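Long-range contacts in oxalate biosynthetic component 1 (Burkholderia thailandensis, PDB 5IKY), which makes oxalate as a bifunctional enzyme of quorum sensing-dependent oxalogenesis, combining an alpha/beta serine hydrolase with an additional lyase activity: residues G65-Y75 with A238-I246; R214-A222 with T497-R505. All coordinates share one frame; numbering follows the deposited sequence.

Contact 1. Residues G65-Y75 with A238-I246; sequences GYDAPIDLTDY and AIPGLNTPI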
loop_
_atom_site.group_PDB
_atom_site.type_symbol
_atom_site.label_atom_id
_atom_site.label_comp_id
_atom_site.label_asym_id
_atom_site.label_seq_id
_atom_site.Cartn_x
_atom_site.Cartn_y
_atom_site.Cartn_z
ATOM N N GLY A 65 24.264 26.965 16.259
ATOM C CA GLY A 65 24.163 25.785 17.100
ATOM C C GLY A 65 25.293 24.779 16.978
ATOM O O GLY A 65 25.218 23.697 17.553
ATOM N N TYR A 66 26.350 25.131 16.253
ATOM C CA TYR A 66 27.417 24.170 15.971
ATOM C C TYR A 66 28.747 24.493 16.649
ATOM O O TYR A 66 29.768 23.879 16.334
ATOM C CB TYR A 66 27.631 24.058 14.460
ATOM C CG TYR A 66 26.587 23.216 13.773
ATOM C CD1 TYR A 66 26.717 21.835 13.710
ATOM C CD2 TYR A 66 25.466 23.795 13.198
ATOM C CE1 TYR A 66 25.764 21.056 13.087
ATOM C CE2 TYR A 66 24.508 23.024 12.571
ATOM C CZ TYR A 66 24.661 21.654 12.520
ATOM O OH TYR A 66 23.710 20.878 11.898
ATOM N N ASP A 67 28.732 25.442 17.582
ATOM C CA ASP A 67 29.953 25.858 18.266
ATOM C C ASP A 67 30.361 24.894 19.379
ATOM O O ASP A 67 29.518 24.273 20.023
ATOM C CB ASP A 67 29.785 27.264 18.846
ATOM C CG ASP A 67 29.614 28.324 17.776
ATOM O OD1 ASP A 67 30.341 28.274 16.762
ATOM O OD2 ASP A 67 28.751 29.210 17.946
ATOM N N ALA A 68 31.667 24.779 19.592
ATOM C CA ALA A 68 32.223 24.009 20.699
ATOM C C ALA A 68 33.506 24.686 21.170
ATOM O O ALA A 68 34.234 25.256 20.359
ATOM C CB ALA A 68 32.490 22.573 20.277
ATOM N N PRO A 69 33.789 24.636 22.480
ATOM C CA PRO A 69 34.980 25.332 22.977
ATOM C C PRO A 69 36.263 24.700 22.454
ATOM O O PRO A 69 36.313 23.490 22.242
ATOM C CB PRO A 69 34.871 25.178 24.496
ATOM C CG PRO A 69 34.081 23.936 24.689
ATOM C CD PRO A 69 33.096 23.898 23.549
ATOM N N ILE A 70 37.283 25.520 22.241
ATOM C CA ILE A 70 38.567 25.024 21.773
ATOM C C ILE A 70 39.624 25.132 22.863
ATOM O O ILE A 70 40.059 26.231 23.206
ATOM C CB ILE A 70 39.058 25.790 20.534
ATOM C CG1 ILE A 70 37.986 25.791 19.445
ATOM C CG2 ILE A 70 40.352 25.188 20.020
ATOM C CD1 ILE A 70 38.365 26.590 18.221
ATOM N N ASP A 71 40.030 23.991 23.407
ATOM C CA ASP A 71 41.112 23.959 24.382
ATOM C C ASP A 71 42.416 23.622 23.669
ATOM O O ASP A 71 42.593 22.505 23.192
ATOM C CB ASP A 71 40.824 22.941 25.489
ATOM C CG ASP A 71 41.661 23.180 26.737
ATOM O OD1 ASP A 71 42.684 23.895 26.651
ATOM O OD2 ASP A 71 41.294 22.649 27.806
ATOM N N LEU A 72 43.324 24.589 23.599
ATOM C CA LEU A 72 44.590 24.400 22.895
ATOM C C LEU A 72 45.482 23.378 23.593
ATOM O O LEU A 72 46.440 22.875 23.005
ATOM C CB LEU A 72 45.328 25.731 22.753
ATOM C CG LEU A 72 44.685 26.735 21.793
ATOM C CD1 LEU A 72 45.544 27.979 21.657
ATOM C CD2 LEU A 72 44.450 26.093 20.438
ATOM N N THR A 73 45.163 23.075 24.849
ATOM C CA THR A 73 45.875 22.048 25.599
ATOM C C THR A 73 45.658 20.678 24.958
ATOM O O THR A 73 46.512 19.795 25.041
ATOM C CB THR A 73 45.421 22.014 27.072
ATOM O OG1 THR A 73 45.434 23.343 27.608
ATOM C CG2 THR A 73 46.336 21.129 27.901
ATOM N N ASP A 74 44.509 20.515 24.306
ATOM C CA ASP A 74 44.197 19.289 23.579
ATOM C C ASP A 74 45.144 19.076 22.402
ATOM O O ASP A 74 45.333 17.949 21.941
ATOM C CB ASP A 74 42.751 19.318 23.076
ATOM C CG ASP A 74 41.737 19.249 24.200
ATOM O OD1 ASP A 74 42.120 18.868 25.327
ATOM O OD2 ASP A 74 40.553 19.567 23.954
ATOM N N TYR A 75 45.733 20.163 21.917
ATOM C CA TYR A 75 46.586 20.109 20.737
ATOM C C TYR A 75 48.001 20.588 21.048
ATOM O O TYR A 75 48.637 21.253 20.230
ATOM C CB TYR A 75 45.977 20.948 19.611
ATOM C CG TYR A 75 44.473 20.807 19.498
ATOM C CD1 TYR A 75 43.903 19.703 18.877
ATOM C CD2 TYR A 75 43.624 21.776 20.017
ATOM C CE1 TYR A 75 42.528 19.570 18.773
ATOM C CE2 TYR A 75 42.249 21.650 19.918
ATOM C CZ TYR A 75 41.708 20.547 19.294
ATOM O OH TYR A 75 40.341 20.416 19.191
ATOM N N ALA A 238 36.592 14.614 14.083
ATOM C CA ALA A 238 36.351 15.658 15.071
ATOM C C ALA A 238 37.089 16.929 14.671
ATOM O O ALA A 238 38.315 16.935 14.563
ATOM C CB ALA A 238 36.782 15.204 16.456
ATOM N N ILE A 239 36.337 18.001 14.447
ATOM C CA ILE A 239 36.915 19.284 14.059
ATOM C C ILE A 239 36.888 20.265 15.234
ATOM O O ILE A 239 35.858 20.423 15.891
ATOM C CB ILE A 239 36.161 19.894 12.856
ATOM C CG1 ILE A 239 36.006 18.859 11.739
ATOM C CG2 ILE A 239 36.876 21.132 12.340
ATOM C CD1 ILE A 239 37.314 18.428 11.116
ATOM N N PRO A 240 38.029 20.916 15.514
ATOM C CA PRO A 240 38.099 21.907 16.596
ATOM C C PRO A 240 37.068 23.022 16.435
ATOM O O PRO A 240 36.957 23.603 15.353
ATOM C CB PRO A 240 39.523 22.461 16.474
ATOM C CG PRO A 240 40.297 21.359 15.842
ATOM C CD PRO A 240 39.344 20.684 14.891
ATOM N N GLY A 241 36.314 23.302 17.494
ATOM C CA GLY A 241 35.332 24.371 17.469
ATOM C C GLY A 241 33.968 23.976 16.931
ATOM O O GLY A 241 33.053 24.798 16.894
ATOM N N LEU A 242 33.830 22.722 16.511
ATOM C CA LEU A 242 32.557 22.225 15.998
ATOM C C LEU A 242 32.002 21.107 16.878
ATOM O O LEU A 242 32.702 20.142 17.178
ATOM C CB LEU A 242 32.718 21.734 14.558
ATOM C CG LEU A 242 32.998 22.822 13.519
ATOM C CD1 LEU A 242 33.248 22.210 12.151
ATOM C CD2 LEU A 242 31.847 23.817 13.463
ATOM N N ASN A 243 30.746 21.240 17.291
ATOM C CA ASN A 243 30.146 20.264 18.196
ATOM C C ASN A 243 29.533 19.073 17.466
ATOM O O ASN A 243 28.919 18.206 18.087
ATOM C CB ASN A 243 29.089 20.931 19.087
ATOM C CG ASN A 243 27.946 21.553 18.298
ATOM O OD1 ASN A 243 27.632 21.139 17.181
ATOM N ND2 ASN A 243 27.306 22.554 18.893
ATOM N N THR A 244 29.693 19.042 16.148
ATOM C CA THR A 244 29.225 17.917 15.352
ATOM C C THR A 244 30.336 17.417 14.437
ATOM O O THR A 244 30.877 18.180 13.636
ATOM C CB THR A 244 27.993 18.288 14.504
ATOM O OG1 THR A 244 26.925 18.695 15.366
ATOM C CG2 THR A 244 27.538 17.097 13.679
ATOM N N PRO A 245 30.683 16.127 14.558
ATOM C CA PRO A 245 31.766 15.549 13.758
ATOM C C PRO A 245 31.375 15.354 12.298
ATOM O O PRO A 245 30.187 15.292 11.984
ATOM C CB PRO A 245 32.018 14.203 14.437
ATOM C CG PRO A 245 30.694 13.835 15.018
ATOM C CD PRO A 245 30.072 15.134 15.459
ATOM N N ILE A 246 32.368 15.261 11.418
ATOM C CA ILE A 246 32.112 15.024 10.001
ATOM C C ILE A 246 32.149 13.534 9.677
ATOM O O ILE A 246 33.141 12.857 9.943
ATOM C CB ILE A 246 33.136 15.745 9.109
ATOM C CG1 ILE A 246 33.263 17.213 9.519
ATOM C CG2 ILE A 246 32.744 15.618 7.642
ATOM C CD1 ILE A 246 32.010 18.018 9.283
HETATM O O HOH W 1 31.649 26.740 15.244
#

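Contact 2. Residues R214-A222 with T497-R505; sequences REALREGAA and TGDQVRWLR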
loop_
_atom_site.group_PDB
_atom_site.type_symbol
_atom_site.label_atom_id
_atom_site.label_comp_id
_atom_site.label_asym_id
_atom_site.label_seq_id
_atom_site.Cartn_x
_atom_site.Cartn_y
_atom_site.Cartn_z
ATOM N N ARG A 214 9.020 1.326 0.490
ATOM C CA ARG A 214 7.601 1.472 0.795
ATOM C C ARG A 214 7.013 2.734 0.165
ATOM O O ARG A 214 5.906 2.710 -0.381
ATOM C CB ARG A 214 7.381 1.496 2.312
ATOM C CG ARG A 214 7.869 0.249 3.039
ATOM C CD ARG A 214 6.721 -0.587 3.571
ATOM N NE ARG A 214 6.165 -0.055 4.810
ATOM C CZ ARG A 214 4.871 -0.070 5.119
ATOM N NH1 ARG A 214 3.992 -0.585 4.272
ATOM N NH2 ARG A 214 4.457 0.432 6.274
ATOM N N GLU A 215 7.758 3.833 0.242
ATOM C CA GLU A 215 7.319 5.102 -0.333
ATOM C C GLU A 215 7.149 4.983 -1.842
ATOM O O GLU A 215 6.190 5.497 -2.415
ATOM C CB GLU A 215 8.315 6.213 -0.008
ATOM C CG GLU A 215 8.485 6.494 1.475
ATOM C CD GLU A 215 9.694 7.364 1.763
ATOM O OE1 GLU A 215 10.322 7.849 0.797
ATOM O OE2 GLU A 215 10.017 7.559 2.954
ATOM N N ALA A 216 8.091 4.296 -2.476
ATOM C CA ALA A 216 8.067 4.106 -3.917
ATOM C C ALA A 216 6.878 3.251 -4.343
ATOM O O ALA A 216 6.226 3.533 -5.349
ATOM C CB ALA A 216 9.367 3.476 -4.383
ATOM N N LEU A 217 6.598 2.208 -3.567
ATOM C CA LEU A 217 5.524 1.275 -3.890
ATOM C C LEU A 217 4.136 1.910 -3.773
ATOM O O LEU A 217 3.262 1.651 -4.603
ATOM C CB LEU A 217 5.615 0.039 -2.990
ATOM C CG LEU A 217 6.783 -0.894 -3.322
ATOM C CD1 LEU A 217 7.136 -1.781 -2.137
ATOM C CD2 LEU A 217 6.452 -1.739 -4.544
ATOM N N ARG A 218 3.930 2.743 -2.756
ATOM C CA ARG A 218 2.618 3.355 -2.564
ATOM C C ARG A 218 2.370 4.461 -3.587
ATOM O O ARG A 218 1.232 4.882 -3.791
ATOM C CB ARG A 218 2.464 3.897 -1.139
ATOM C CG ARG A 218 3.328 5.095 -0.787
ATOM C CD ARG A 218 2.996 5.579 0.623
ATOM N NE ARG A 218 3.732 6.782 1.009
ATOM C CZ ARG A 218 4.619 6.829 1.999
ATOM N NH1 ARG A 218 5.239 7.966 2.283
ATOM N NH2 ARG A 218 4.886 5.741 2.707
ATOM N N GLU A 219 3.435 4.918 -4.238
ATOM C CA GLU A 219 3.301 5.925 -5.286
ATOM C C GLU A 219 3.072 5.298 -6.659
ATOM O O GLU A 219 2.820 6.005 -7.632
ATOM C CB GLU A 219 4.531 6.834 -5.331
ATOM C CG GLU A 219 4.652 7.791 -4.145
ATOM C CD GLU A 219 3.599 8.893 -4.145
ATOM O OE1 GLU A 219 2.816 8.989 -5.115
ATOM O OE2 GLU A 219 3.558 9.671 -3.167
ATOM N N GLY A 220 3.168 3.973 -6.742
ATOM C CA GLY A 220 2.829 3.281 -7.971
ATOM C C GLY A 220 3.865 2.329 -8.540
ATOM O O GLY A 220 3.598 1.659 -9.532
ATOM N N ALA A 221 5.043 2.261 -7.928
ATOM C CA ALA A 221 6.079 1.349 -8.404
ATOM C C ALA A 221 5.648 -0.101 -8.220
ATOM O O ALA A 221 5.037 -0.449 -7.211
ATOM C CB ALA A 221 7.396 1.604 -7.682
ATOM N N ALA A 222 5.969 -0.939 -9.202
ATOM C CA ALA A 222 5.639 -2.357 -9.136
ATOM C C ALA A 222 6.865 -3.188 -8.779
ATOM O O ALA A 222 6.748 -4.264 -8.196
ATOM C CB ALA A 222 5.050 -2.826 -10.458
ATOM N N THR A 497 12.927 8.346 -3.632
ATOM C CA THR A 497 12.529 7.736 -4.893
ATOM C C THR A 497 11.026 7.894 -5.115
ATOM O O THR A 497 10.576 8.110 -6.243
ATOM C CB THR A 497 12.925 6.246 -4.937
ATOM O OG1 THR A 497 14.351 6.145 -5.020
ATOM C CG2 THR A 497 12.313 5.551 -6.141
ATOM N N GLY A 498 10.260 7.810 -4.030
ATOM C CA GLY A 498 8.820 7.978 -4.095
ATOM C C GLY A 498 8.432 9.316 -4.694
ATOM O O GLY A 498 7.410 9.436 -5.369
ATOM N N ASP A 499 9.260 10.324 -4.442
ATOM C CA ASP A 499 9.072 11.645 -5.025
ATOM C C ASP A 499 9.120 11.558 -6.550
ATOM O O ASP A 499 8.281 12.132 -7.244
ATOM C CB ASP A 499 10.144 12.608 -4.511
ATOM C CG ASP A 499 9.740 14.062 -4.642
ATOM O OD1 ASP A 499 8.673 14.343 -5.228
ATOM O OD2 ASP A 499 10.507 14.928 -4.169
ATOM N N GLN A 500 10.103 10.821 -7.060
ATOM C CA GLN A 500 10.303 10.682 -8.498
ATOM C C GLN A 500 9.271 9.761 -9.145
ATOM O O GLN A 500 8.872 9.978 -10.290
ATOM C CB GLN A 500 11.714 10.170 -8.782
ATOM C CG GLN A 500 12.803 11.189 -8.489
ATOM C CD GLN A 500 14.170 10.553 -8.363
ATOM O OE1 GLN A 500 14.284 9.375 -8.033
ATOM N NE2 GLN A 500 15.216 11.330 -8.625
ATOM N N VAL A 501 8.843 8.732 -8.417
ATOM C CA VAL A 501 7.793 7.846 -8.904
ATOM C C VAL A 501 6.487 8.622 -9.043
ATOM O O VAL A 501 5.735 8.431 -9.999
ATOM C CB VAL A 501 7.585 6.638 -7.968
ATOM C CG1 VAL A 501 6.401 5.806 -8.425
ATOM C CG2 VAL A 501 8.841 5.784 -7.922
ATOM N N ARG A 502 6.236 9.510 -8.088
ATOM C CA ARG A 502 5.054 10.358 -8.122
ATOM C C ARG A 502 5.074 11.255 -9.353
ATOM O O ARG A 502 4.069 11.401 -10.048
ATOM C CB ARG A 502 4.961 11.207 -6.855
ATOM C CG ARG A 502 3.736 12.102 -6.805
ATOM C CD ARG A 502 3.714 12.941 -5.539
ATOM N NE ARG A 502 2.479 13.710 -5.425
ATOM C CZ ARG A 502 1.361 13.246 -4.876
ATOM N NH1 ARG A 502 1.322 12.012 -4.391
ATOM N NH2 ARG A 502 0.281 14.014 -4.813
ATOM N N TRP A 503 6.231 11.851 -9.616
ATOM C CA TRP A 503 6.410 12.694 -10.789
ATOM C C TRP A 503 6.171 11.906 -12.076
ATOM O O TRP A 503 5.479 12.376 -12.979
ATOM C CB TRP A 503 7.811 13.308 -10.796
ATOM C CG TRP A 503 8.198 13.893 -12.118
ATOM C CD1 TRP A 503 7.906 15.146 -12.578
ATOM C CD2 TRP A 503 8.942 13.247 -13.158
ATOM N NE1 TRP A 503 8.425 15.320 -13.839
ATOM C CE2 TRP A 503 9.064 14.168 -14.218
ATOM C CE3 TRP A 503 9.516 11.979 -13.294
ATOM C CZ2 TRP A 503 9.739 13.862 -15.398
ATOM C CZ3 TRP A 503 10.186 11.676 -14.468
ATOM C CH2 TRP A 503 10.292 12.614 -15.504
ATOM N N LEU A 504 6.741 10.708 -12.149
ATOM C CA LEU A 504 6.592 9.853 -13.323
ATOM C C LEU A 504 5.142 9.425 -13.524
ATOM O O LEU A 504 4.642 9.408 -14.649
ATOM C CB LEU A 504 7.490 8.621 -13.205
ATOM C CG LEU A 504 7.406 7.598 -14.341
ATOM C CD1 LEU A 504 7.692 8.254 -15.680
ATOM C CD2 LEU A 504 8.359 6.439 -14.098
ATOM N N ARG A 505 4.471 9.079 -12.427
ATOM C CA ARG A 505 3.079 8.645 -12.486
ATOM C C ARG A 505 2.156 9.751 -12.990
ATOM O O ARG A 505 1.319 9.513 -13.858
ATOM C CB ARG A 505 2.605 8.164 -11.112
ATOM C CG ARG A 505 1.110 7.878 -11.054
ATOM C CD ARG A 505 0.700 7.223 -9.745
ATOM N NE ARG A 505 1.122 7.990 -8.576
ATOM C CZ ARG A 505 0.442 9.012 -8.067
ATOM N NH1 ARG A 505 -0.694 9.401 -8.628
ATOM N NH2 ARG A 505 0.900 9.650 -6.999
HETATM O O HOH W 2 11.571 6.685 -1.654
#

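Contact 1. Residues G65-Y75 with A238-I246
The ring of Tyr66 meets Thr244 at its edge, where Thr244 CB lies in the ring plane, 3.8 Å from Tyr66 CE1. Arg155 makes a cation-pi contact with the same ring, and Tyr66 OH is hydrogen-bonded to Leu22 O. The Asn243 amide, turned 43° from this ring, shows how a side chain can complete what backbone pairing begins. Its ND2 donates to Gly65 O at 2.7 Å, almost straight and within the amide plane. With chi1 at 60°, Asn243 CG sits between its own N and carbonyl carbon, folding the amide against the Tyr66 backbone, while Asn243 OD1 accepts from Thr244 OG1 and Arg155. At the second tyrosine, Asp74 CB covers one face of the Tyr75 ring, and Tyr75 OH reaches Pro240 CG at 3.5 Å.

Between the rings runs a single beta bridge of Asp67 with Leu242. Asn243 N donates to Tyr66 O at 3.0 Å, and Ala68 N gives a weak bond to Gly241 O. A water donates to both Asp67 OD1 and Gly241 O. Gly241 belongs to a type II turn from Ile239 to Leu242, and Ile70 CG1 packs on Gly241 CA at 3.6 Å.

Strand 70-71 pairs antiparallel with strand 99-102. The residues leading into it, in the N-terminal family region, meet a loop of the beta-keto acid cleavage region, which rests Ile239 on helix 37-49 and Leu242 on strand 26-28.

Contact 2. Residues R214-A222 with T497-R505
Glu219 and Arg505 join two nearly parallel helices through a side-on grip, an example of one arginine reading both a backbone and a side-chain oxygen of the same residue. Arg505 bends at chi3 (54°), bringing NE to Glu219 O and NH2 to Glu219 OE1, each at 2.8 Å. Glu219 bends too, at chi2, and its carboxylate lies nearly coplanar with the Arg505 guanidinium. Arg502 behaves differently: its methylenes pass obliquely against the Glu219 carboxylate, Arg502 CB lying 3.5 Å from Glu219 OE1, and its guanidinium stands 89° to the carboxylate. Its NH1 bonds to both carboxylate oxygens are weak, while NH2 has a salt bridge to Asp1018.

Beside the salt bridges, Val501 CG1 packs 3.8 Å from Glu219 CB. Gly498 allows the backbones to close to 3.9 Å between its CA and Ala216 CA, and a water links Glu215 OE1 to Gly498 N. Gly220, the first residue to leave helical backbone angles, has positive phi and takes part in a Schellman motif.

The axes of helix segments 214-218 and 497-505 approach to 7.8 Å, 13° from parallel. Both helices lie against the parallel sheet of the TIM-barrel-like part: Ala216 and Thr497 touch strand 4-9, and Val501 touches strand 471-474.

In the fold
From the N terminus, the chain lays down strand 4-9 of the parallel sheet and later reaches 65-75, in the N-terminal family region. Helix 206-218 brings it to the first half of contact 2; soon afterwards 238-246 returns to 65-75, closing contact 1 over a loop of 162 residues. Helix 497-510 closes contact 2 much later, over 274 residues. The two closures therefore cross rather than nest. Contact 1 ties the N-terminal region to a loop of the beta-keto acid cleavage region, whereas contact 2 packs an early helix beside a late one against the parallel sheet. Their centres lie about 41 Å apart and their nearest atoms about 21 Å apart, so they do not touch.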